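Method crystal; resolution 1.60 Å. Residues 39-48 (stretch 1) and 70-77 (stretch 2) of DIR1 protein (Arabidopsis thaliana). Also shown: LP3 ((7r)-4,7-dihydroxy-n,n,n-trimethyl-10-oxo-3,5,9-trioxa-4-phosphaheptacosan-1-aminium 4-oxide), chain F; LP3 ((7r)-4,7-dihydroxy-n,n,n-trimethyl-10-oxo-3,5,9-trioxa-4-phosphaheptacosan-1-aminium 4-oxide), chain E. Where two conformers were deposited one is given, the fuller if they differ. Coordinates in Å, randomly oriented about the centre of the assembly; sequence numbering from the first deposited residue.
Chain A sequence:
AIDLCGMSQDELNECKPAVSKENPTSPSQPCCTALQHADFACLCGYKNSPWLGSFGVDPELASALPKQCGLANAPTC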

# COMPACT_ATOMS: atom_id res chain seq x y z
N ASP A 39 -4.03 7.60 4.10
CA ASP A 39 -3.26 8.80 4.32
C ASP A 39 -1.85 8.50 3.80
O ASP A 39 -1.07 7.79 4.50
N PHE A 40 -1.52 9.03 2.60
CA PHE A 40 -0.25 8.64 2.00
C PHE A 40 0.95 9.10 2.74
O PHE A 40 1.93 8.33 2.81
N ALA A 41 0.94 10.34 3.24
CA ALA A 41 2.07 10.83 4.01
C ALA A 41 2.30 9.95 5.26
O ALA A 41 3.45 9.71 5.68
N CYS A 42 1.22 9.48 5.86
CA CYS A 42 1.32 8.57 7.02
C CYS A 42 2.00 7.28 6.58
O CYS A 42 2.96 6.83 7.21
N LEU A 43 1.54 6.78 5.42
CA LEU A 43 2.09 5.51 4.91
C LEU A 43 3.58 5.62 4.58
O LEU A 43 4.38 4.69 4.90
N CYS A 44 3.98 6.74 3.99
CA CYS A 44 5.39 7.03 3.74
C CYS A 44 6.27 6.95 4.99
O CYS A 44 7.45 6.66 4.88
N GLY A 45 5.69 7.23 6.14
CA GLY A 45 6.39 7.09 7.42
C GLY A 45 6.82 5.70 7.74
O GLY A 45 7.68 5.51 8.61
N TYR A 46 6.31 4.71 7.01
CA TYR A 46 6.68 3.33 7.26
C TYR A 46 7.75 2.88 6.28
O TYR A 46 8.11 1.71 6.28
N LYS A 47 8.25 3.78 5.40
CA LYS A 47 9.20 3.38 4.37
C LYS A 47 10.38 2.55 4.88
O LYS A 47 10.88 1.69 4.17
N ASN A 48 10.81 2.81 6.10
CA ASN A 48 12.00 2.10 6.64
C ASN A 48 11.63 1.10 7.72
O ASN A 48 12.53 0.58 8.42
N GLY A 70 -4.99 4.66 -10.40
CA GLY A 70 -5.65 5.76 -11.10
C GLY A 70 -6.00 6.91 -10.17
O GLY A 70 -6.82 7.78 -10.51
N LEU A 71 -5.38 6.93 -8.99
CA LEU A 71 -5.58 8.03 -8.09
C LEU A 71 -4.82 9.20 -8.69
O LEU A 71 -3.90 8.99 -9.51
N ALA A 72 -5.22 10.43 -8.32
CA ALA A 72 -4.63 11.66 -8.88
C ALA A 72 -3.45 12.08 -8.03
O ALA A 72 -2.48 12.65 -8.52
N ASN A 73 -3.55 11.76 -6.74
CA ASN A 73 -2.40 12.00 -5.90
C ASN A 73 -1.54 10.78 -5.68
O ASN A 73 -1.97 9.63 -5.88
N ALA A 74 -0.28 11.05 -5.39
CA ALA A 74 0.71 10.01 -5.37
C ALA A 74 1.64 10.27 -4.21
O ALA A 74 1.85 11.43 -3.82
N PRO A 75 2.21 9.20 -3.65
CA PRO A 75 3.00 9.27 -2.41
C PRO A 75 4.42 9.81 -2.58
O PRO A 75 5.27 9.18 -3.23
N THR A 76 4.67 10.94 -1.92
CA THR A 76 5.93 11.68 -2.05
C THR A 76 7.18 10.89 -1.52
O THR A 76 8.19 11.49 -1.14
N CYS A 77 7.10 9.58 -1.48
CA CYS A 77 8.22 8.80 -0.99
C CYS A 77 8.59 7.72 -1.97
O CYS A 77 7.79 7.39 -2.86
OXT CYS A 77 9.70 7.18 -1.89

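The apolar centre of this contact is Phe40, in the first turn of the helix of stretch 1, laid against the extended C-terminal tail. Its CA-to-CB bond points toward stretch 2, and with chi1 in m the ring reaches along the tail rather than straight across it. Leu71 sits at the ring edge, Phe40 CZ to Leu71 CD1 being 4.1 Å; it too points toward its partner, in the m,t rotamer. The carbonyl of Asn73 also meets that edge, with Phe40 CE2 3.6 Å from Asn73 O, a favourable place for an oxygen because the ring hydrogens carry slight positive charge. Closer to the backbone, Phe40 CB lies 4.2 Å from Pro75 CB, and the CA atoms of Phe40 and Pro75 are 5.5 Å apart, with Pro75 itself pointing sideways and meeting Phe40 through its CB.

One helical turn on, Cys44 repeats the inward direction of Phe40. Its chi1 is m, that of Cys77 is p, and the two sulfurs form a disulfide, Cys44 SG to Cys77 SG 2.1 Å, with chi3 of -76°. This covalent link pins the last residue of the chain to the helix. Pro75 packs beside it, its CB 3.9 Å from Cys44 SG. The i, i+4 spacing thus puts an aromatic ring and a sulfur on the same side of the helix, while Leu43 points sideways and turns to lipid: Leu43 CD1 is 3.7 Å from C26 of LP3 in chain E. The tail end of that lipid also reaches the disulfide, its C28 lying 3.4 Å from Cys44 SG and 3.8 Å from Cys77 SG.

Outward, the tail shows less side chain to the helix. Ala74 points away; Asn73, chi1 m, starts sideways and its end leads away; Thr76, chi1 p, also points sideways. No hydrogen bond crosses between the stretches, so apolar packing and the disulfide do the joining. The polar edge is Lys47, which closes the type I turn that begins at Cys44 and, in the conformer given of two deposited, extends through t,t,t to a final p. Its NZ comes 4.0 Å from Cys77 OXT, placing a positive charge near the C-terminal carboxylate. The second LP3, in chain F, lies close to both, with its C27 3.0 Å from Cys77 OXT. At the far end, Asp39 takes no part in the contact with stretch 2; its OD1 caps the helix N-terminus by accepting from Cys42 N, 3.3 Å from Asp39 OD1.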

# COMPACT_ATOMS: atom_id res chain seq x y z
CB ASP A 39 -3.32 9.08 5.79
CG ASP A 39 -2.61 10.34 6.22
OD1 ASP A 39 -1.73 10.88 5.44
OD2 ASP A 39 -2.92 10.61 7.41
CB PHE A 40 -0.10 9.05 0.54
CG PHE A 40 -1.14 8.48 -0.37
CD1 PHE A 40 -1.75 7.28 -0.09
CD2 PHE A 40 -1.44 9.11 -1.55
CE1 PHE A 40 -2.72 6.74 -0.96
CE2 PHE A 40 -2.40 8.54 -2.43
CZ PHE A 40 -3.02 7.34 -2.08
CB ALA A 41 1.83 12.27 4.42
CB CYS A 42 -0.11 8.40 7.60
SG CYS A 42 -0.21 7.18 8.98
CB LEU A 43 1.31 4.96 3.69
CG LEU A 43 -0.07 4.38 4.00
CD1 LEU A 43 -1.00 4.26 2.77
CD2 LEU A 43 0.04 2.99 4.76
CB CYS A 44 5.57 8.41 3.09
SG CYS A 44 5.08 8.34 1.37
CB TYR A 46 5.46 2.38 7.10
CG TYR A 46 4.51 2.52 8.27
CD1 TYR A 46 3.57 3.54 8.33
CD2 TYR A 46 4.64 1.66 9.40
CE1 TYR A 46 2.74 3.72 9.49
CE2 TYR A 46 3.83 1.81 10.51
CZ TYR A 46 2.88 2.81 10.57
OH TYR A 46 2.05 3.02 11.67
CB LYS A 47 9.77 4.61 3.66
CG LYS A 47 10.96 4.28 2.76
CD LYS A 47 11.57 5.51 2.16
CE LYS A 47 12.57 5.11 1.10
NZ LYS A 47 11.88 4.38 0.01
CB ASN A 48 13.03 3.10 7.17
CG ASN A 48 13.59 3.95 6.08
OD1 ASN A 48 14.13 3.43 5.10
ND2 ASN A 48 13.46 5.27 6.22
CB LEU A 71 -5.15 7.65 -6.66
CG LEU A 71 -6.07 6.51 -6.17
CD1 LEU A 71 -5.67 5.91 -4.79
CD2 LEU A 71 -7.50 7.00 -6.11
CB ALA A 72 -5.66 12.80 -8.97
CB ASN A 73 -2.72 12.76 -4.63
CG ASN A 73 -3.14 14.19 -4.93
OD1 ASN A 73 -4.16 14.41 -5.58
ND2 ASN A 73 -2.34 15.15 -4.48
CB ALA A 74 1.44 9.99 -6.69
CB PRO A 75 3.08 7.82 -1.98
CG PRO A 75 3.07 7.07 -3.21
CD PRO A 75 2.15 7.83 -4.16
CB THR A 76 5.82 12.99 -1.27
OG1 THR A 76 6.06 12.75 0.13
CG2 THR A 76 4.42 13.62 -1.44
CB CYS A 77 7.92 8.22 0.40
SG CYS A 77 6.53 7.12 0.49
C1 LP3 F . -0.48 -8.99 14.13
C2 LP3 F . 0.22 -8.48 12.93
C3 LP3 F . -0.26 -7.11 12.58
C4 LP3 F . -4.14 -8.11 15.13
C11 LP3 F . 0.41 -5.38 11.39
C12 LP3 F . 1.45 -5.06 10.34
C13 LP3 F . 1.08 -3.84 9.51
C14 LP3 F . 2.00 -3.80 8.29
C15 LP3 F . 2.25 -2.36 7.91
C16 LP3 F . 2.97 -2.17 6.59
C17 LP3 F . 2.63 -0.81 6.00
C18 LP3 F . 3.62 -0.43 4.90
C19 LP3 F . 3.14 0.61 3.89
C20 LP3 F . 4.43 1.38 3.59
C21 LP3 F . 4.62 1.86 2.18
C22 LP3 F . 6.05 2.36 1.95
C23 LP3 F . 6.29 3.23 0.70
C24 LP3 F . 7.79 3.47 0.47
C25 LP3 F . 8.15 4.22 -0.82
C26 LP3 F . 9.63 4.13 -1.25
C27 LP3 F . 9.91 4.34 -2.76
C28 LP3 F . 11.26 3.83 -3.27
O2 LP3 F . 1.54 -8.57 13.06
O3 LP3 F . 0.69 -6.25 12.33
O11 LP3 F . -0.66 -4.80 11.35
O1P LP3 F . -2.75 -11.28 15.42
O2P LP3 F . -3.70 -10.26 13.40
O3P LP3 F . -1.29 -10.04 13.83
O4P LP3 F . -2.89 -8.75 15.31
P LP3 F . -2.67 -10.05 14.51
C1 LP3 E . -4.62 -11.91 8.05
C2 LP3 E . -3.75 -11.58 9.20
C3 LP3 E . -3.34 -10.16 9.15
C4 LP3 E . -5.55 -16.16 6.25
C11 LP3 E . -1.47 -9.10 8.59
C12 LP3 E . -1.49 -7.62 8.27
C13 LP3 E . -1.21 -7.33 6.80
C14 LP3 E . 0.06 -6.51 6.61
C15 LP3 E . 0.36 -6.60 5.13
C16 LP3 E . 1.31 -5.55 4.61
C17 LP3 E . 0.73 -5.03 3.30
C18 LP3 E . 1.22 -3.63 3.00
C19 LP3 E . 0.25 -2.97 2.03
C20 LP3 E . 0.64 -1.56 1.73
C21 LP3 E . -0.69 -1.01 1.29
C22 LP3 E . -0.55 0.15 0.33
C23 LP3 E . 0.67 1.01 0.49
C24 LP3 E . 0.40 2.24 -0.35
C25 LP3 E . 1.56 3.17 -0.26
C26 LP3 E . 0.99 4.56 -0.38
C27 LP3 E . 2.06 5.54 -0.76
C28 LP3 E . 2.96 5.86 0.42
O2 LP3 E . -4.43 -11.79 10.33
O3 LP3 E . -2.45 -9.91 8.21
O11 LP3 E . -0.53 -9.56 9.21
O1P LP3 E . -5.75 -13.40 5.48
O2P LP3 E . -7.01 -13.07 7.60
O3P LP3 E . -4.49 -13.18 7.62
O4P LP3 E . -5.83 -15.24 7.31
P LP3 E . -5.78 -13.73 6.98